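Local coordinates for protein glucose-6-phosphate 1-dehydrogenase (Mycobacterium avium, PDB 4LGV) that probably catalyses the NADP-dependent oxidation of glucose 6-phosphate to 6-phosphogluconolactone, the entry step of the pentose phosphate pathway, at residues Glu119-Ile124 / Ala151-Arg156; Arg129-Leu134 / Ala422-Asp427. All coordinates share one frame; numbering follows the deposited sequence.

Overall arrangement
Contacts 1 and 2 have centres about 15 Å apart, and strand 130-134 stands between their apolar clusters. Its side chains alternate: Tyr132 goes to the side of contact 1, Leu131 to that of contact 2. Tyr132 makes the direct connection, its OH lying 2.7 Å from Leu153 O, a probable hydrogen bond, and 3.8 Å from Ile124 CD1. Arg156 O also packs 3.7 Å from Arg129 CB. Contact 2 uses Leu131 near the start of the strand, and contact 1 lies beside that end of the sheet. In a Rossmann fold the coenzyme binds at the other, C-terminal ends of the strands, so neither contact is expected to line that pocket.

Contact 1: Glu119-Ile124 / Ala151-Arg156; sequences ELAEKI and ADLLER
Leu153 carries this contact from its side, laying both methyl groups over Ala121 in the last turn of helix 114-123. CD2 rests 4.1 Å from Ala121 CA and also touches the methyl of that residue, with CD2 of Leu153 and CB of Ala121 4.2 Å apart. The same methyl shades toward Ile124, where Leu153 CD2 and Ile124 CG2 are separated by 4.3 Å. CD1 lies near the backbone N of Ala121 and shades toward Leu120, Leu153 CD1 approaching the branch point CG of Leu120 at 4.3 Å. The first torsion of Leu153 (chi1 -73°) sets CG anti to the carbonyl carbon and carries the fork to the helix. No hydrogen bond joins the two segments; the attraction is apolar.

The inner part is well covered: Leu120 and Leu153 both lean on Leu148 of helix 141-150, while Ile124 reaches Leu32 and Val34 of strand 32-36. The outer margin is looser, formed by the partly exposed Ala121, Ala151 and Leu153. Glu119 and Glu122 on the helix are exposed and reach nothing across; the same holds for Asp152 on the loop. Arg156 is also exposed, although its NH2 hydrogen-bonds to Gly126 O beyond the end of the helix.

A Schellman motif puts Leu153 in place. Asp152, with positive phi, is its C-prime residue; the bonds from Leu153 N to Leu148 O and from Asp152 N to Ala149 O end helix 141-150 and turn the chain toward strand 158-162. Two helices packed on the parallel sheet are thus joined at their C-terminal ends: helix 114-123, on the crossover from edge strand 104-108 to strand 130-134, and helix 141-150, on the next connection. This befits a Rossmann fold with strand order 3-2-1-4-5-6.

Contact 2: Arg129-Leu134 / Ala422-Asp427; sequences RPLYYL and AAFNGD
Leu131 sets one methyl, CD2, against the last turn of helix 413-424, where it meets Ala423 and Phe424. The nearest atoms belong to the helix backbone: CD2 of Leu131 is 3.7 Å from Phe424 N and equally 3.7 Å from Phe424 CA. The methyl also touches that of Ala423, with Leu131 CD2 and Ala423 CB 3.9 Å apart, and it meets the first carbon of the phenylalanine side chain, Leu131 CD2 lying 4.2 Å from Phe424 CB. The leucine branch thus sits between two successive side chains of the helix and against the peptide that joins them. Its extended first torsion (chi1 173°, CG anti to the backbone N) carries the branch off the strand toward the helix. Of its two methyls, CD2 is the one that touches.

Leu131 CD2 approaches the Phe424 ring obliquely. The ring runs past the leucine toward the start of the strand and packs on Ser30. Just after it the helix ends in a Schellman motif, with Gly426 in the positive-phi position; Asp427 N bonds to Ala422 O at 2.9 Å, and Gly426 N to Ala423 O at 3.1 Å.

Side chains alternate along strand 130-134, and Leu131 and Tyr133 share the side turned to this helix. Tyr133 adds a polar connection through its OH, which is hydrogen-bonded to both Glu162 and Tyr416, the latter on helix 413-424 itself. Leu131 is flanked by Leu33 of strand 32-36 and by Arg158 and Ala160 of strand 158-162. Helix 413-424, from the C-terminal domain, therefore packs on one face of the parallel sheet at strand 130-134, and helix 141-150 on the other, through Tyr132 and Leu134.

Contact 1: Glu119-Ile124 / Ala151-Arg156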
loop_
_atom_site.group_PDB
_atom_site.type_symbol
_atom_site.label_atom_id
_atom_site.label_comp_id
_atom_site.label_asym_id
_atom_site.label_seq_id
_atom_site.Cartn_x
_atom_site.Cartn_y
_atom_site.Cartn_z
ATOM N N GLU A 119 -50.006 -40.801 -6.946
ATOM C CA GLU A 119 -50.033 -41.244 -5.550
ATOM C C GLU A 119 -49.337 -40.248 -4.586
ATOM O O GLU A 119 -49.862 -39.889 -3.522
ATOM C CB GLU A 119 -49.349 -42.603 -5.459
ATOM C CG GLU A 119 -50.279 -43.753 -5.184
ATOM C CD GLU A 119 -49.493 -45.023 -4.879
ATOM O OE1 GLU A 119 -48.831 -45.542 -5.820
ATOM O OE2 GLU A 119 -49.519 -45.459 -3.695
ATOM N N LEU A 120 -48.178 -39.774 -4.994
ATOM C CA LEU A 120 -47.459 -38.747 -4.238
ATOM C C LEU A 120 -48.303 -37.498 -4.090
ATOM O O LEU A 120 -48.281 -36.843 -3.059
ATOM C CB LEU A 120 -46.158 -38.418 -4.968
ATOM C CG LEU A 120 -45.083 -37.635 -4.232
ATOM C CD1 LEU A 120 -44.765 -38.233 -2.868
ATOM C CD2 LEU A 120 -43.829 -37.560 -5.088
ATOM N N ALA A 121 -49.036 -37.143 -5.144
ATOM C CA ALA A 121 -49.841 -35.904 -5.141
ATOM C C ALA A 121 -50.952 -35.977 -4.112
ATOM O O ALA A 121 -51.351 -34.958 -3.598
ATOM C CB ALA A 121 -50.413 -35.613 -6.528
ATOM N N GLU A 122 -51.449 -37.176 -3.805
ATOM C CA GLU A 122 -52.441 -37.311 -2.728
ATOM C C GLU A 122 -51.834 -36.999 -1.371
ATOM O O GLU A 122 -52.508 -36.426 -0.514
ATOM C CB GLU A 122 -52.990 -38.730 -2.628
ATOM C CG GLU A 122 -53.921 -39.158 -3.723
ATOM C CD GLU A 122 -54.630 -40.467 -3.368
ATOM O OE1 GLU A 122 -54.344 -41.049 -2.279
ATOM O OE2 GLU A 122 -55.487 -40.901 -4.174
ATOM N N LYS A 123 -50.591 -37.444 -1.155
ATOM C CA LYS A 123 -49.931 -37.296 0.154
ATOM C C LYS A 123 -49.455 -35.856 0.376
ATOM O O LYS A 123 -49.193 -35.472 1.493
ATOM C CB LYS A 123 -48.795 -38.328 0.339
ATOM N N ILE A 124 -49.416 -35.046 -0.676
ATOM C CA ILE A 124 -48.853 -33.695 -0.607
ATOM C C ILE A 124 -49.926 -32.672 -0.883
ATOM O O ILE A 124 -50.484 -32.648 -1.966
ATOM C CB ILE A 124 -47.711 -33.537 -1.653
ATOM C CG1 ILE A 124 -46.574 -34.497 -1.315
ATOM C CG2 ILE A 124 -47.198 -32.100 -1.722
ATOM C CD1 ILE A 124 -45.438 -34.482 -2.306
ATOM N N ALA A 151 -46.946 -33.542 -12.826
ATOM C CA ALA A 151 -47.975 -33.670 -11.804
ATOM C C ALA A 151 -48.158 -32.398 -11.000
ATOM O O ALA A 151 -48.832 -32.401 -9.978
ATOM C CB ALA A 151 -47.663 -34.844 -10.897
ATOM N N ASP A 152 -47.564 -31.305 -11.446
ATOM C CA ASP A 152 -47.757 -30.011 -10.787
ATOM C C ASP A 152 -47.358 -30.069 -9.319
ATOM O O ASP A 152 -48.080 -29.586 -8.463
ATOM C CB ASP A 152 -49.234 -29.537 -10.912
ATOM C CG ASP A 152 -49.349 -27.983 -11.063
ATOM O OD1 ASP A 152 -48.648 -27.334 -11.896
ATOM O OD2 ASP A 152 -50.136 -27.389 -10.303
ATOM N N LEU A 153 -46.195 -30.611 -9.032
ATOM C CA LEU A 153 -45.724 -30.735 -7.636
ATOM C C LEU A 153 -44.495 -29.899 -7.303
ATOM O O LEU A 153 -43.884 -30.109 -6.279
ATOM C CB LEU A 153 -45.434 -32.206 -7.338
ATOM C CG LEU A 153 -46.664 -33.123 -7.176
ATOM C CD1 LEU A 153 -46.279 -34.595 -7.026
ATOM C CD2 LEU A 153 -47.494 -32.654 -5.983
ATOM N N LEU A 154 -44.170 -28.914 -8.131
ATOM C CA LEU A 154 -42.928 -28.115 -7.976
ATOM C C LEU A 154 -43.094 -26.662 -7.500
ATOM O O LEU A 154 -42.110 -26.015 -7.162
ATOM C CB LEU A 154 -42.124 -28.146 -9.282
ATOM C CG LEU A 154 -41.563 -29.530 -9.633
ATOM C CD1 LEU A 154 -40.873 -29.472 -10.983
ATOM C CD2 LEU A 154 -40.588 -30.049 -8.579
ATOM N N GLU A 155 -44.319 -26.171 -7.454
ATOM C CA GLU A 155 -44.606 -24.832 -6.954
ATOM C C GLU A 155 -44.224 -24.861 -5.485
ATOM O O GLU A 155 -44.598 -25.767 -4.737
ATOM C CB GLU A 155 -46.090 -24.430 -7.148
ATOM N N ARG A 156 -43.400 -23.911 -5.107
ATOM C CA ARG A 156 -42.953 -23.791 -3.719
ATOM C C ARG A 156 -42.067 -24.921 -3.267
ATOM O O ARG A 156 -41.880 -25.133 -2.068
ATOM C CB ARG A 156 -44.131 -23.655 -2.726
ATOM C CG ARG A 156 -44.663 -22.233 -2.621
ATOM C CD ARG A 156 -45.966 -22.229 -1.852
ATOM N NE ARG A 156 -46.758 -23.337 -2.339
ATOM C CZ ARG A 156 -47.761 -23.886 -1.677
ATOM N NH1 ARG A 156 -48.116 -23.438 -0.466
ATOM N NH2 ARG A 156 -48.404 -24.898 -2.233
#

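Contact 2: Arg129-Leu134 / Ala422-Asp427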
loop_
_atom_site.group_PDB
_atom_site.type_symbol
_atom_site.label_atom_id
_atom_site.label_comp_id
_atom_site.label_asym_id
_atom_site.label_seq_id
_atom_site.Cartn_x
_atom_site.Cartn_y
_atom_site.Cartn_z
ATOM N N ARG A 129 -44.894 -27.059 1.140
ATOM C CA ARG A 129 -43.643 -26.530 0.609
ATOM C C ARG A 129 -42.607 -27.665 0.679
ATOM O O ARG A 129 -41.785 -27.769 1.601
ATOM C CB ARG A 129 -43.240 -25.214 1.321
ATOM N N PRO A 130 -42.659 -28.568 -0.290
ATOM C CA PRO A 130 -41.778 -29.728 -0.178
ATOM C C PRO A 130 -40.328 -29.489 -0.551
ATOM O O PRO A 130 -40.032 -28.775 -1.533
ATOM C CB PRO A 130 -42.406 -30.751 -1.150
ATOM C CG PRO A 130 -43.196 -29.944 -2.112
ATOM C CD PRO A 130 -43.505 -28.622 -1.478
ATOM N N LEU A 131 -39.433 -30.132 0.201
ATOM C CA LEU A 131 -38.064 -30.395 -0.257
ATOM C C LEU A 131 -38.017 -31.794 -0.812
ATOM O O LEU A 131 -38.235 -32.737 -0.074
ATOM C CB LEU A 131 -37.043 -30.279 0.883
ATOM C CG LEU A 131 -35.629 -30.699 0.503
ATOM C CD1 LEU A 131 -35.086 -29.828 -0.636
ATOM C CD2 LEU A 131 -34.636 -30.586 1.656
ATOM N N TYR A 132 -37.669 -31.954 -2.079
ATOM C CA TYR A 132 -37.444 -33.277 -2.679
ATOM C C TYR A 132 -35.973 -33.574 -2.697
ATOM O O TYR A 132 -35.212 -32.848 -3.305
ATOM C CB TYR A 132 -37.935 -33.322 -4.127
ATOM C CG TYR A 132 -39.419 -33.029 -4.280
ATOM C CD1 TYR A 132 -40.353 -34.007 -4.016
ATOM C CD2 TYR A 132 -39.864 -31.787 -4.675
ATOM C CE1 TYR A 132 -41.709 -33.762 -4.115
ATOM C CE2 TYR A 132 -41.221 -31.526 -4.822
ATOM C CZ TYR A 132 -42.139 -32.514 -4.522
ATOM O OH TYR A 132 -43.479 -32.265 -4.650
ATOM N N TYR A 133 -35.558 -34.613 -1.994
ATOM C CA TYR A 133 -34.147 -34.974 -1.879
ATOM C C TYR A 133 -33.887 -36.246 -2.656
ATOM O O TYR A 133 -34.439 -37.304 -2.340
ATOM C CB TYR A 133 -33.784 -35.148 -0.392
ATOM C CG TYR A 133 -32.394 -35.636 -0.155
ATOM C CD1 TYR A 133 -31.327 -35.113 -0.868
ATOM C CD2 TYR A 133 -32.125 -36.596 0.790
ATOM C CE1 TYR A 133 -30.038 -35.546 -0.661
ATOM C CE2 TYR A 133 -30.841 -37.035 1.005
ATOM C CZ TYR A 133 -29.796 -36.490 0.286
ATOM O OH TYR A 133 -28.492 -36.919 0.470
ATOM N N LEU A 134 -33.076 -36.140 -3.704
ATOM C CA LEU A 134 -32.894 -37.249 -4.624
ATOM C C LEU A 134 -31.582 -37.962 -4.384
ATOM O O LEU A 134 -30.564 -37.537 -4.888
ATOM C CB LEU A 134 -32.974 -36.769 -6.075
ATOM C CG LEU A 134 -34.121 -35.808 -6.416
ATOM C CD1 LEU A 134 -34.174 -35.586 -7.925
ATOM C CD2 LEU A 134 -35.474 -36.261 -5.941
ATOM N N ALA A 422 -29.607 -27.448 6.205
ATOM C CA ALA A 422 -29.550 -26.198 5.456
ATOM C C ALA A 422 -30.496 -26.271 4.239
ATOM O O ALA A 422 -31.176 -25.299 3.902
ATOM C CB ALA A 422 -28.134 -25.911 5.018
ATOM N N ALA A 423 -30.508 -27.415 3.563
ATOM C CA ALA A 423 -31.338 -27.564 2.387
ATOM C C ALA A 423 -32.778 -27.373 2.785
ATOM O O ALA A 423 -33.501 -26.675 2.110
ATOM C CB ALA A 423 -31.142 -28.929 1.741
ATOM N N PHE A 424 -33.180 -28.016 3.875
ATOM C CA PHE A 424 -34.551 -27.977 4.315
ATOM C C PHE A 424 -34.956 -26.548 4.634
ATOM O O PHE A 424 -36.086 -26.147 4.347
ATOM C CB PHE A 424 -34.770 -28.901 5.554
ATOM C CG PHE A 424 -36.213 -29.090 5.905
ATOM C CD1 PHE A 424 -36.991 -29.995 5.205
ATOM C CD2 PHE A 424 -36.832 -28.314 6.897
ATOM C CE1 PHE A 424 -38.343 -30.161 5.509
ATOM C CE2 PHE A 424 -38.188 -28.462 7.190
ATOM C CZ PHE A 424 -38.940 -29.385 6.492
ATOM N N ASN A 425 -34.036 -25.780 5.220
ATOM C CA ASN A 425 -34.300 -24.384 5.592
ATOM C C ASN A 425 -34.002 -23.380 4.511
ATOM O O ASN A 425 -34.138 -22.195 4.729
ATOM C CB ASN A 425 -33.541 -23.994 6.872
ATOM C CG ASN A 425 -33.880 -24.888 8.016
ATOM O OD1 ASN A 425 -32.996 -25.482 8.618
ATOM N ND2 ASN A 425 -35.164 -25.045 8.288
ATOM N N GLY A 426 -33.676 -23.843 3.312
ATOM C CA GLY A 426 -33.435 -22.938 2.164
ATOM C C GLY A 426 -32.186 -22.058 2.266
ATOM O O GLY A 426 -32.100 -21.024 1.639
ATOM N N ASP A 427 -31.213 -22.473 3.065
ATOM C CA ASP A 427 -29.949 -21.762 3.181
ATOM C C ASP A 427 -28.982 -22.302 2.104
ATOM O O ASP A 427 -28.494 -23.435 2.195
ATOM C CB ASP A 427 -29.430 -21.952 4.621
ATOM C CG ASP A 427 -28.077 -21.322 4.867
ATOM O OD1 ASP A 427 -27.544 -20.598 3.996
ATOM O OD2 ASP A 427 -27.502 -21.618 5.942
#